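Local coordinates for ankyrin repeat domain-containing protein EMB506, chloroplastic (PDB 6JD6), which takes part in the early differentiation of proplastids during embryo development, is needed for normal leaf margins, and can act as a scaffold of molecular condensates, at residues L165-Q174 against L196-A207; K111-L121 against V141-A152. All coordinates share one frame; numbering follows the deposited sequence.

Overall arrangement
Both contacts join neighbouring ankyrin repeats, but at different levels of the stack. In contact 2, helix 115-121 and the start of helix 148-154 pack along the row of first helices, with the loop 111-114 and the turn at 142-145 that precede them; about half its touching residues are buried, against a third in contact 1, and a chain of side-chain hydrogen bonds runs through it. Contact 1 sits at the ends of the second helices, 158-166 and 191-199, with a leucine, proline and tyrosine patch inside, a water-linked histidine outside. Their centres lie about 17 Å apart. They meet in the second repeat, where Leu-149 packs on Leu-165 and Pro-171 and His-150 NE2 probably bonds Leu-173 O.

Contact 1 of 2, residues L165-Q174 against L196-A207; sequences LRKGANPHLQ and LLFKYNVDVNVA. With SO4 (sulfate ion), chain I.
The side chains of Leu-165 and Tyr-200 meet at a slant where the ends of the second helices of ankyrin repeats 2 and 3 come side by side. Leu-165 CB is 3.6 Å from Tyr-200 CZ, while Leu-165 CD1 reaches on to meet Leu-196 CD2 tip to tip at 3.8 Å. The tyrosine lies with CG beside its backbone N (chi1 -73°), and its ring extends back toward helix 158-166. Pro-171 continues the patch: its CG approaches Tyr-200 CB roughly at right angles to that side chain, and its CB lies 3.9 Å from Val-202 CG1. Leu-197 CD2 touches both Pro-171 CB and Leu-165 CD1 at 4.1 Å.

Outside this apolar patch, water joins the two loops through His-172. One water is 2.6 Å from His-172 ND1 and accepts from Asp-203 N; another lies near NE2 and donates to Tyr-200 O. The imidazole is thus linked at both nitrogens to the backbone of repeat 3, and Pro-171 CG sits over one of its faces, offset toward the rim. Farther along, Gln-174 runs past Val-206 in the opposite direction, with CD 3.5 Å from Val-206 CG2, and its NE2 is hydrogen-bonded to Gly-178 O.

The second shell sets the loop's path. Gly-168 ends helix 158-166 in a Schellman motif with positive phi, and Asn-170 OD1 accepts from His-172 N in an Asx turn, placing the histidine. Asp-203 makes a second Asx turn by accepting from Asn-205 N, and Asn-205 in turn bonds the next loop at Gly-234 and Asp-236. At the solvent end, Arg-166 and His-163 hold a sulfate, probably from the crystallisation liquor. Arg-166 NH2 donates to sulfate O4 at 3.1 Å, and Arg-166 NE to O2 over 3.1 Å, in the guanidinium plane and nearly straight at 168°.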
loop_
_atom_site.group_PDB
_atom_site.type_symbol
_atom_site.label_atom_id
_atom_site.label_comp_id
_atom_site.label_asym_id
_atom_site.label_seq_id
_atom_site.Cartn_x
_atom_site.Cartn_y
_atom_site.Cartn_z
ATOM N N LEU A 165 -10.307 -9.245 9.001
ATOM C CA LEU A 165 -11.639 -8.896 9.491
ATOM C C LEU A 165 -12.293 -10.066 10.209
ATOM O O LEU A 165 -12.933 -9.885 11.245
ATOM C CB LEU A 165 -12.531 -8.407 8.347
ATOM C CG LEU A 165 -12.152 -7.040 7.770
ATOM C CD1 LEU A 165 -12.965 -6.718 6.526
ATOM C CD2 LEU A 165 -12.335 -5.957 8.818
ATOM N N ARG A 166 -12.133 -11.268 9.663
ATOM C CA ARG A 166 -12.690 -12.457 10.301
ATOM C C ARG A 166 -12.001 -12.722 11.634
ATOM O O ARG A 166 -12.615 -13.241 12.562
ATOM C CB ARG A 166 -12.589 -13.682 9.389
ATOM C CG ARG A 166 -13.608 -13.696 8.257
ATOM C CD ARG A 166 -13.632 -15.042 7.540
ATOM N NE ARG A 166 -12.333 -15.382 6.964
ATOM C CZ ARG A 166 -11.919 -14.981 5.766
ATOM N NH1 ARG A 166 -12.702 -14.224 5.011
ATOM N NH2 ARG A 166 -10.722 -15.336 5.320
ATOM N N LYS A 167 -10.728 -12.347 11.728
ATOM C CA LYS A 167 -9.974 -12.510 12.969
ATOM C C LYS A 167 -10.222 -11.400 13.998
ATOM O O LYS A 167 -9.675 -11.438 15.101
ATOM C CB LYS A 167 -8.477 -12.652 12.689
ATOM C CG LYS A 167 -8.019 -14.095 12.658
ATOM C CD LYS A 167 -6.530 -14.222 12.917
ATOM C CE LYS A 167 -6.196 -15.629 13.385
ATOM N NZ LYS A 167 -6.839 -16.655 12.514
ATOM N N GLY A 168 -11.041 -10.416 13.638
ATOM C CA GLY A 168 -11.439 -9.388 14.583
ATOM C C GLY A 168 -10.665 -8.085 14.501
ATOM O O GLY A 168 -10.721 -7.273 15.424
ATOM N N ALA A 169 -9.938 -7.876 13.405
ATOM C CA ALA A 169 -9.278 -6.595 13.183
ATOM C C ALA A 169 -10.328 -5.489 13.191
ATOM O O ALA A 169 -11.404 -5.641 12.612
ATOM C CB ALA A 169 -8.516 -6.600 11.868
ATOM N N ASN A 170 -10.022 -4.392 13.873
ATOM C CA ASN A 170 -10.961 -3.286 14.012
ATOM C C ASN A 170 -11.046 -2.503 12.702
ATOM O O ASN A 170 -10.059 -1.912 12.264
ATOM C CB ASN A 170 -10.525 -2.380 15.168
ATOM C CG ASN A 170 -11.569 -1.341 15.537
ATOM O OD1 ASN A 170 -12.335 -0.872 14.695
ATOM N ND2 ASN A 170 -11.598 -0.971 16.812
ATOM N N PRO A 171 -12.232 -2.505 12.070
ATOM C CA PRO A 171 -12.425 -1.844 10.776
ATOM C C PRO A 171 -12.798 -0.370 10.911
ATOM O O PRO A 171 -13.014 0.296 9.899
ATOM C CB PRO A 171 -13.606 -2.613 10.183
ATOM C CG PRO A 171 -14.435 -2.964 11.384
ATOM C CD PRO A 171 -13.447 -3.216 12.512
ATOM N N HIS A 172 -12.867 0.132 12.140
ATOM C CA HIS A 172 -13.353 1.487 12.380
ATOM C C HIS A 172 -12.237 2.501 12.630
ATOM O O HIS A 172 -12.466 3.710 12.573
ATOM C CB HIS A 172 -14.314 1.499 13.570
ATOM C CG HIS A 172 -15.393 0.467 13.489
ATOM N ND1 HIS A 172 -16.438 0.551 12.595
ATOM C CD2 HIS A 172 -15.594 -0.670 14.199
ATOM C CE1 HIS A 172 -17.236 -0.491 12.755
ATOM N NE2 HIS A 172 -16.745 -1.248 13.721
ATOM N N LEU A 173 -11.036 2.006 12.907
ATOM C CA LEU A 173 -9.921 2.849 13.332
ATOM C C LEU A 173 -9.473 3.871 12.292
ATOM O O LEU A 173 -9.216 3.532 11.137
ATOM C CB LEU A 173 -8.726 1.981 13.745
ATOM C CG LEU A 173 -8.946 1.133 14.998
ATOM C CD1 LEU A 173 -7.754 0.215 15.257
ATOM C CD2 LEU A 173 -9.211 2.029 16.194
ATOM N N GLN A 174 -9.365 5.125 12.716
ATOM C CA GLN A 174 -8.818 6.169 11.859
ATOM C C GLN A 174 -7.328 6.320 12.120
ATOM O O GLN A 174 -6.891 6.307 13.273
ATOM C CB GLN A 174 -9.528 7.499 12.121
ATOM C CG GLN A 174 -10.908 7.596 11.501
ATOM C CD GLN A 174 -11.666 8.803 11.993
ATOM O OE1 GLN A 174 -12.246 8.774 13.074
ATOM N NE2 GLN A 174 -11.652 9.880 11.214
ATOM N N LEU A 196 -17.678 -5.621 1.704
ATOM C CA LEU A 196 -17.371 -6.384 2.904
ATOM C C LEU A 196 -17.375 -5.499 4.153
ATOM O O LEU A 196 -17.846 -5.916 5.212
ATOM C CB LEU A 196 -16.026 -7.098 2.758
ATOM C CG LEU A 196 -15.614 -8.014 3.910
ATOM C CD1 LEU A 196 -16.712 -9.025 4.219
ATOM C CD2 LEU A 196 -14.317 -8.725 3.572
ATOM N N LEU A 197 -16.845 -4.283 4.028
ATOM C CA LEU A 197 -16.811 -3.347 5.152
ATOM C C LEU A 197 -18.216 -2.925 5.588
ATOM O O LEU A 197 -18.452 -2.673 6.772
ATOM C CB LEU A 197 -15.948 -2.120 4.830
ATOM C CG LEU A 197 -14.431 -2.351 4.769
ATOM C CD1 LEU A 197 -13.701 -1.114 4.249
ATOM C CD2 LEU A 197 -13.874 -2.760 6.129
ATOM N N PHE A 198 -19.146 -2.850 4.638
ATOM C CA PHE A 198 -20.542 -2.561 4.961
ATOM C C PHE A 198 -21.089 -3.609 5.918
ATOM O O PHE A 198 -21.886 -3.303 6.802
ATOM C CB PHE A 198 -21.409 -2.538 3.701
ATOM C CG PHE A 198 -21.142 -1.373 2.795
ATOM C CD1 PHE A 198 -20.480 -0.249 3.261
ATOM C CD2 PHE A 198 -21.564 -1.400 1.474
ATOM C CE1 PHE A 198 -20.242 0.825 2.425
ATOM C CE2 PHE A 198 -21.326 -0.328 0.633
ATOM C CZ PHE A 198 -20.665 0.786 1.109
ATOM N N LYS A 199 -20.658 -4.853 5.734
ATOM C CA LYS A 199 -21.144 -5.957 6.556
ATOM C C LYS A 199 -20.627 -5.872 7.990
ATOM O O LYS A 199 -21.195 -6.471 8.899
ATOM C CB LYS A 199 -20.786 -7.302 5.919
ATOM C CG LYS A 199 -21.481 -7.524 4.584
ATOM C CD LYS A 199 -21.261 -8.924 4.047
ATOM C CE LYS A 199 -22.131 -9.171 2.820
ATOM N NZ LYS A 199 -22.180 -10.614 2.441
ATOM N N TYR A 200 -19.555 -5.113 8.187
ATOM C CA TYR A 200 -19.031 -4.866 9.524
ATOM C C TYR A 200 -19.548 -3.541 10.071
ATOM O O TYR A 200 -19.078 -3.051 11.098
ATOM C CB TYR A 200 -17.501 -4.914 9.520
ATOM C CG TYR A 200 -16.979 -6.325 9.378
ATOM C CD1 TYR A 200 -16.737 -7.110 10.498
ATOM C CD2 TYR A 200 -16.759 -6.883 8.126
ATOM C CE1 TYR A 200 -16.273 -8.408 10.376
ATOM C CE2 TYR A 200 -16.297 -8.180 7.994
ATOM C CZ TYR A 200 -16.057 -8.936 9.123
ATOM O OH TYR A 200 -15.596 -10.226 9.001
ATOM N N ASN A 201 -20.528 -2.979 9.372
ATOM C CA ASN A 201 -21.210 -1.762 9.799
ATOM C C ASN A 201 -20.281 -0.584 10.071
ATOM O O ASN A 201 -20.441 0.125 11.061
ATOM C CB ASN A 201 -22.097 -2.037 11.017
ATOM C CG ASN A 201 -23.208 -3.021 10.712
ATOM O OD1 ASN A 201 -24.152 -2.702 9.988
ATOM N ND2 ASN A 201 -23.105 -4.226 11.265
ATOM N N VAL A 202 -19.311 -0.379 9.186
ATOM C CA VAL A 202 -18.433 0.775 9.296
ATOM C C VAL A 202 -19.220 2.059 9.057
ATOM O O VAL A 202 -20.278 2.053 8.425
ATOM C CB VAL A 202 -17.256 0.704 8.299
ATOM C CG1 VAL A 202 -16.459 -0.586 8.504
ATOM C CG2 VAL A 202 -17.758 0.813 6.861
ATOM N N ASP A 203 -18.700 3.160 9.585
ATOM C CA ASP A 203 -19.281 4.473 9.363
ATOM C C ASP A 203 -18.879 4.944 7.965
ATOM O O ASP A 203 -17.710 5.251 7.719
ATOM C CB ASP A 203 -18.769 5.431 10.442
ATOM C CG ASP A 203 -19.218 6.862 10.231
ATOM O OD1 ASP A 203 -20.138 7.104 9.420
ATOM O OD2 ASP A 203 -18.646 7.752 10.893
ATOM N N VAL A 204 -19.840 4.991 7.045
ATOM C CA VAL A 204 -19.520 5.316 5.654
ATOM C C VAL A 204 -19.362 6.817 5.443
ATOM O O VAL A 204 -18.953 7.268 4.369
ATOM C CB VAL A 204 -20.565 4.753 4.665
ATOM C CG1 VAL A 204 -20.759 3.255 4.899
ATOM C CG2 VAL A 204 -21.885 5.495 4.796
ATOM N N ASN A 205 -19.678 7.585 6.480
ATOM C CA ASN A 205 -19.554 9.033 6.421
ATOM C C ASN A 205 -18.387 9.574 7.241
ATOM O O ASN A 205 -18.315 10.771 7.517
ATOM C CB ASN A 205 -20.873 9.682 6.852
ATOM C CG ASN A 205 -21.979 9.439 5.849
ATOM O OD1 ASN A 205 -21.800 9.672 4.656
ATOM N ND2 ASN A 205 -23.111 8.934 6.319
ATOM N N VAL A 206 -17.474 8.686 7.624
ATOM C CA VAL A 206 -16.298 9.089 8.382
ATOM C C VAL A 206 -15.504 10.157 7.618
ATOM O O VAL A 206 -15.284 10.044 6.413
ATOM C CB VAL A 206 -15.414 7.869 8.756
ATOM C CG1 VAL A 206 -14.986 7.102 7.510
ATOM C CG2 VAL A 206 -14.209 8.302 9.582
ATOM N N ALA A 207 -15.112 11.212 8.323
ATOM C CA ALA A 207 -14.388 12.322 7.714
ATOM C C ALA A 207 -12.938 12.328 8.191
ATOM O O ALA A 207 -12.675 12.124 9.374
ATOM C CB ALA A 207 -15.070 13.648 8.058
HETATM S S SO4 I . -9.424 -18.075 7.619
HETATM O O1 SO4 I . -10.431 -19.033 7.170
HETATM O O2 SO4 I . -10.071 -17.010 8.384
HETATM O O3 SO4 I . -8.451 -18.761 8.465
HETATM O O4 SO4 I . -8.746 -17.499 6.462
HETATM O O HOH W 1 -16.690 3.011 11.657
HETATM O O HOH W 2 -18.027 -4.041 13.449
#

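Contact 2 of 2, residues K111-L121 against V141-A152; sequences KSWKPLQTLAL and VDKDNQTALHKA. With SO4 (sulfate ion), chain F; SO4 (sulfate ion), chain K.
Gln-117 bridges Asp-142 and Lys-151 where the first helices of ankyrin repeats 1 and 2 lie side by side; the axes of the short segments approach to 8.7 Å with a crossing angle of -31°. The polar links come first. Gln-117 NE2 donates to Asp-142 OD2 over 2.6 Å in a nearly straight bond that lies in the amide plane but meets the carboxylate from above its own plane. At the other polar atom of the amide, Lys-151 NZ donates to Gln-117 OE1 at 2.9 Å, from above the carbonyl plane. The near end of the lysine already touches the glutamine, Lys-151 CG lying 3.4 Å from Gln-117 CD, and bends at chi2 (-59°) and chi4 bring NZ round to OE1.

Asp-142 is itself fixed by its turn. Its CG occupies the position between backbone N and carbonyl carbon, and OD1 receives Asp-144 N and Gln-146 N from opposite faces of the carboxylate, the former closing an Asx turn. Water extends the network: one molecule accepts from Gln-117 NE2 at 2.8 Å and lies 2.9 Å from Gln-146 O.

Apolar contacts lie deeper between the helices. Leu-116 CB rests 3.9 Å from Ala-148 CB, and Ala-120 CB meets Ala-152 CB at 4.3 Å. Val-160 of helix 158-166 covers both Ala-120 and Ala-152. Separately, a methyl of Leu-121, CD2, packs on the backbone carbonyl of Lys-151.

Helix 148-154 starts at a capping box: Thr-147 N bonds His-150 ND1 in the ring plane, while Thr-147 OG1 accepts weakly from Leu-149 N and His-150 N. Another protein chain binds at Trp-113 and Thr-118. Held at both ends, the Gln-117 amide has its flip state decided by its neighbours: NE2 faces a carboxylate and OE1 an ammonium group, which would probably polarise it.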
loop_
_atom_site.group_PDB
_atom_site.type_symbol
_atom_site.label_atom_id
_atom_site.label_comp_id
_atom_site.label_asym_id
_atom_site.label_seq_id
_atom_site.Cartn_x
_atom_site.Cartn_y
_atom_site.Cartn_z
ATOM N N LYS A 111 10.551 1.500 12.092
ATOM C CA LYS A 111 9.616 2.564 11.749
ATOM C C LYS A 111 8.858 2.246 10.466
ATOM O O LYS A 111 7.628 2.152 10.461
ATOM C CB LYS A 111 10.384 3.878 11.577
ATOM C CG LYS A 111 10.608 4.666 12.859
ATOM C CD LYS A 111 11.365 3.895 13.930
ATOM C CE LYS A 111 11.489 4.720 15.205
ATOM N NZ LYS A 111 12.086 3.957 16.336
ATOM N N SER A 112 9.614 2.068 9.385
ATOM C CA SER A 112 9.057 1.824 8.063
ATOM C C SER A 112 8.481 0.421 7.882
ATOM O O SER A 112 7.518 0.237 7.133
ATOM C CB SER A 112 10.137 2.048 7.002
ATOM O OG SER A 112 10.700 3.343 7.103
ATOM N N TRP A 113 9.078 -0.567 8.548
ATOM C CA TRP A 113 8.768 -1.968 8.261
ATOM C C TRP A 113 8.221 -2.722 9.465
ATOM O O TRP A 113 8.974 -3.293 10.253
ATOM C CB TRP A 113 9.999 -2.675 7.680
ATOM C CG TRP A 113 10.716 -1.794 6.721
ATOM C CD1 TRP A 113 11.963 -1.252 6.869
ATOM C CD2 TRP A 113 10.202 -1.288 5.482
ATOM N NE1 TRP A 113 12.265 -0.461 5.786
ATOM C CE2 TRP A 113 11.200 -0.464 4.923
ATOM C CE3 TRP A 113 8.998 -1.459 4.791
ATOM C CZ2 TRP A 113 11.027 0.190 3.704
ATOM C CZ3 TRP A 113 8.830 -0.812 3.578
ATOM C CH2 TRP A 113 9.840 0.002 3.048
ATOM N N LYS A 114 6.899 -2.704 9.593
ATOM C CA LYS A 114 6.191 -3.468 10.609
ATOM C C LYS A 114 5.889 -4.856 10.055
ATOM O O LYS A 114 5.342 -4.980 8.957
ATOM C CB LYS A 114 4.893 -2.753 10.986
ATOM C CG LYS A 114 5.062 -1.643 12.016
ATOM C CD LYS A 114 4.574 -2.118 13.379
ATOM C CE LYS A 114 4.797 -1.079 14.456
ATOM N NZ LYS A 114 6.244 -0.764 14.611
ATOM N N PRO A 115 6.252 -5.906 10.810
ATOM C CA PRO A 115 6.136 -7.300 10.360
ATOM C C PRO A 115 4.737 -7.658 9.865
ATOM O O PRO A 115 4.616 -8.230 8.785
ATOM C CB PRO A 115 6.474 -8.107 11.618
ATOM C CG PRO A 115 7.329 -7.203 12.425
ATOM C CD PRO A 115 6.828 -5.808 12.163
ATOM N N LEU A 116 3.701 -7.324 10.632
ATOM C CA LEU A 116 2.330 -7.614 10.213
ATOM C C LEU A 116 1.989 -6.943 8.886
ATOM O O LEU A 116 1.327 -7.536 8.034
ATOM C CB LEU A 116 1.323 -7.178 11.277
ATOM C CG LEU A 116 0.884 -8.209 12.315
ATOM C CD1 LEU A 116 -0.308 -7.671 13.107
ATOM C CD2 LEU A 116 0.558 -9.550 11.667
ATOM N N GLN A 117 2.441 -5.705 8.720
ATOM C CA GLN A 117 2.196 -4.965 7.489
ATOM C C GLN A 117 2.912 -5.623 6.315
ATOM O O GLN A 117 2.313 -5.859 5.266
ATOM C CB GLN A 117 2.651 -3.512 7.631
ATOM C CG GLN A 117 1.829 -2.676 8.604
ATOM C CD GLN A 117 2.170 -1.195 8.513
ATOM O OE1 GLN A 117 2.827 -0.756 7.567
ATOM N NE2 GLN A 117 1.725 -0.419 9.498
ATOM N N THR A 118 4.194 -5.922 6.502
ATOM C CA THR A 118 5.001 -6.537 5.451
ATOM C C THR A 118 4.462 -7.912 5.072
ATOM O O THR A 118 4.340 -8.239 3.889
ATOM C CB THR A 118 6.482 -6.652 5.874
ATOM O OG1 THR A 118 7.031 -5.336 6.058
ATOM C CG2 THR A 118 7.287 -7.383 4.818
ATOM N N LEU A 119 4.127 -8.714 6.081
ATOM C CA LEU A 119 3.586 -10.044 5.834
ATOM C C LEU A 119 2.241 -9.953 5.114
ATOM O O LEU A 119 1.935 -10.768 4.242
ATOM C CB LEU A 119 3.456 -10.826 7.142
ATOM C CG LEU A 119 4.773 -11.210 7.827
ATOM C CD1 LEU A 119 4.511 -11.821 9.199
ATOM C CD2 LEU A 119 5.604 -12.159 6.958
ATOM N N ALA A 120 1.443 -8.954 5.476
ATOM C CA ALA A 120 0.172 -8.715 4.797
ATOM C C ALA A 120 0.383 -8.407 3.316
ATOM O O ALA A 120 -0.277 -8.985 2.455
ATOM C CB ALA A 120 -0.591 -7.582 5.474
ATOM N N LEU A 121 1.303 -7.492 3.022
ATOM C CA LEU A 121 1.543 -7.089 1.642
ATOM C C LEU A 121 2.225 -8.194 0.823
ATOM O O LEU A 121 2.136 -8.207 -0.406
ATOM C CB LEU A 121 2.346 -5.787 1.588
ATOM C CG LEU A 121 1.641 -4.524 2.106
ATOM C CD1 LEU A 121 2.582 -3.336 2.097
ATOM C CD2 LEU A 121 0.370 -4.204 1.302
ATOM N N VAL A 141 -0.451 -0.496 15.955
ATOM C CA VAL A 141 -0.314 0.646 15.046
ATOM C C VAL A 141 1.139 1.061 14.819
ATOM O O VAL A 141 1.999 0.838 15.670
ATOM C CB VAL A 141 -1.105 1.874 15.545
ATOM C CG1 VAL A 141 -2.600 1.593 15.517
ATOM C CG2 VAL A 141 -0.656 2.268 16.942
ATOM N N ASP A 142 1.409 1.671 13.668
ATOM C CA ASP A 142 2.748 2.176 13.382
ATOM C C ASP A 142 2.879 3.670 13.684
ATOM O O ASP A 142 2.082 4.237 14.433
ATOM C CB ASP A 142 3.189 1.850 11.944
ATOM C CG ASP A 142 2.326 2.523 10.877
ATOM O OD1 ASP A 142 1.576 3.474 11.188
ATOM O OD2 ASP A 142 2.414 2.100 9.704
ATOM N N LYS A 143 3.886 4.298 13.086
ATOM C CA LYS A 143 4.176 5.711 13.319
ATOM C C LYS A 143 3.078 6.627 12.776
ATOM O O LYS A 143 2.972 7.783 13.182
ATOM C CB LYS A 143 5.505 6.075 12.665
ATOM C CG LYS A 143 5.511 5.824 11.164
ATOM C CD LYS A 143 6.884 6.055 10.566
ATOM C CE LYS A 143 6.799 6.232 9.062
ATOM N NZ LYS A 143 6.169 5.059 8.411
ATOM N N ASP A 144 2.280 6.106 11.847
ATOM C CA ASP A 144 1.179 6.858 11.250
ATOM C C ASP A 144 -0.169 6.346 11.743
ATOM O O ASP A 144 -1.197 6.551 11.090
ATOM C CB ASP A 144 1.241 6.768 9.724
ATOM C CG ASP A 144 2.446 7.490 9.149
ATOM O OD1 ASP A 144 2.852 8.522 9.729
ATOM O OD2 ASP A 144 2.987 7.026 8.122
ATOM N N ASN A 145 -0.147 5.673 12.892
ATOM C CA ASN A 145 -1.340 5.087 13.499
ATOM C C ASN A 145 -2.111 4.151 12.565
ATOM O O ASN A 145 -3.333 4.029 12.663
ATOM C CB ASN A 145 -2.260 6.178 14.052
ATOM C CG ASN A 145 -1.540 7.121 14.995
ATOM O OD1 ASN A 145 -1.736 8.334 14.948
ATOM N ND2 ASN A 145 -0.695 6.568 15.854
ATOM N N GLN A 146 -1.392 3.500 11.657
ATOM C CA GLN A 146 -2.001 2.530 10.754
ATOM C C GLN A 146 -1.806 1.110 11.265
ATOM O O GLN A 146 -0.746 0.768 11.791
ATOM C CB GLN A 146 -1.412 2.646 9.346
ATOM C CG GLN A 146 -1.758 3.941 8.622
ATOM C CD GLN A 146 -1.296 3.939 7.175
ATOM O OE1 GLN A 146 -0.342 3.248 6.817
ATOM N NE2 GLN A 146 -1.978 4.706 6.334
ATOM N N THR A 147 -2.833 0.284 11.101
ATOM C CA THR A 147 -2.739 -1.122 11.458
ATOM C C THR A 147 -2.454 -1.933 10.204
ATOM O O THR A 147 -2.400 -1.389 9.099
ATOM C CB THR A 147 -4.049 -1.635 12.078
ATOM O OG1 THR A 147 -5.073 -1.654 11.076
ATOM C CG2 THR A 147 -4.486 -0.741 13.231
ATOM N N ALA A 148 -2.278 -3.236 10.381
ATOM C CA ALA A 148 -2.089 -4.141 9.258
ATOM C C ALA A 148 -3.282 -4.098 8.303
ATOM O O ALA A 148 -3.120 -4.267 7.095
ATOM C CB ALA A 148 -1.860 -5.555 9.755
ATOM N N LEU A 149 -4.478 -3.883 8.849
ATOM C CA LEU A 149 -5.681 -3.782 8.025
ATOM C C LEU A 149 -5.604 -2.586 7.072
ATOM O O LEU A 149 -5.870 -2.726 5.880
ATOM C CB LEU A 149 -6.942 -3.694 8.892
ATOM C CG LEU A 149 -8.271 -3.583 8.141
ATOM C CD1 LEU A 149 -8.503 -4.814 7.268
ATOM C CD2 LEU A 149 -9.442 -3.378 9.104
ATOM N N HIS A 150 -5.253 -1.417 7.605
ATOM C CA HIS A 150 -5.059 -0.222 6.782
ATOM C C HIS A 150 -4.117 -0.523 5.620
ATOM O O HIS A 150 -4.422 -0.230 4.466
ATOM C CB HIS A 150 -4.447 0.916 7.599
ATOM C CG HIS A 150 -5.408 1.614 8.511
ATOM N ND1 HIS A 150 -5.322 1.532 9.883
ATOM C CD2 HIS A 150 -6.450 2.441 8.249
ATOM C CE1 HIS A 150 -6.278 2.263 10.428
ATOM N NE2 HIS A 150 -6.976 2.827 9.458
ATOM N N LYS A 151 -2.968 -1.113 5.940
ATOM C CA LYS A 151 -1.941 -1.382 4.939
ATOM C C LYS A 151 -2.374 -2.414 3.916
ATOM O O LYS A 151 -2.104 -2.263 2.721
ATOM C CB LYS A 151 -0.640 -1.830 5.600
ATOM C CG LYS A 151 0.379 -0.737 5.668
ATOM C CD LYS A 151 0.712 -0.215 4.283
ATOM C CE LYS A 151 1.375 1.139 4.392
ATOM N NZ LYS A 151 2.538 1.067 5.310
ATOM N N ALA A 152 -3.038 -3.461 4.390
ATOM C CA ALA A 152 -3.535 -4.511 3.512
ATOM C C ALA A 152 -4.523 -3.947 2.498
ATOM O O ALA A 152 -4.604 -4.415 1.359
ATOM C CB ALA A 152 -4.190 -5.615 4.331
HETATM S S SO4 F . 13.701 1.114 16.036
HETATM O O1 SO4 F . 14.042 0.811 14.649
HETATM O O2 SO4 F . 12.246 1.124 16.173
HETATM O O3 SO4 F . 14.268 0.089 16.906
HETATM O O4 SO4 F . 14.244 2.419 16.410
HETATM S S SO4 K . -0.515 6.816 3.002
HETATM O O1 SO4 K . -1.689 7.068 2.168
HETATM O O2 SO4 K . -0.939 6.450 4.350
HETATM O O3 SO4 K . 0.261 5.717 2.435
HETATM O O4 SO4 K . 0.307 8.023 3.060
HETATM O O HOH W 3 5.427 1.714 9.134
HETATM O O HOH W 4 6.388 2.545 12.512
HETATM O O HOH W 5 4.939 2.352 6.659
HETATM O O HOH W 6 0.918 -1.628 11.840
#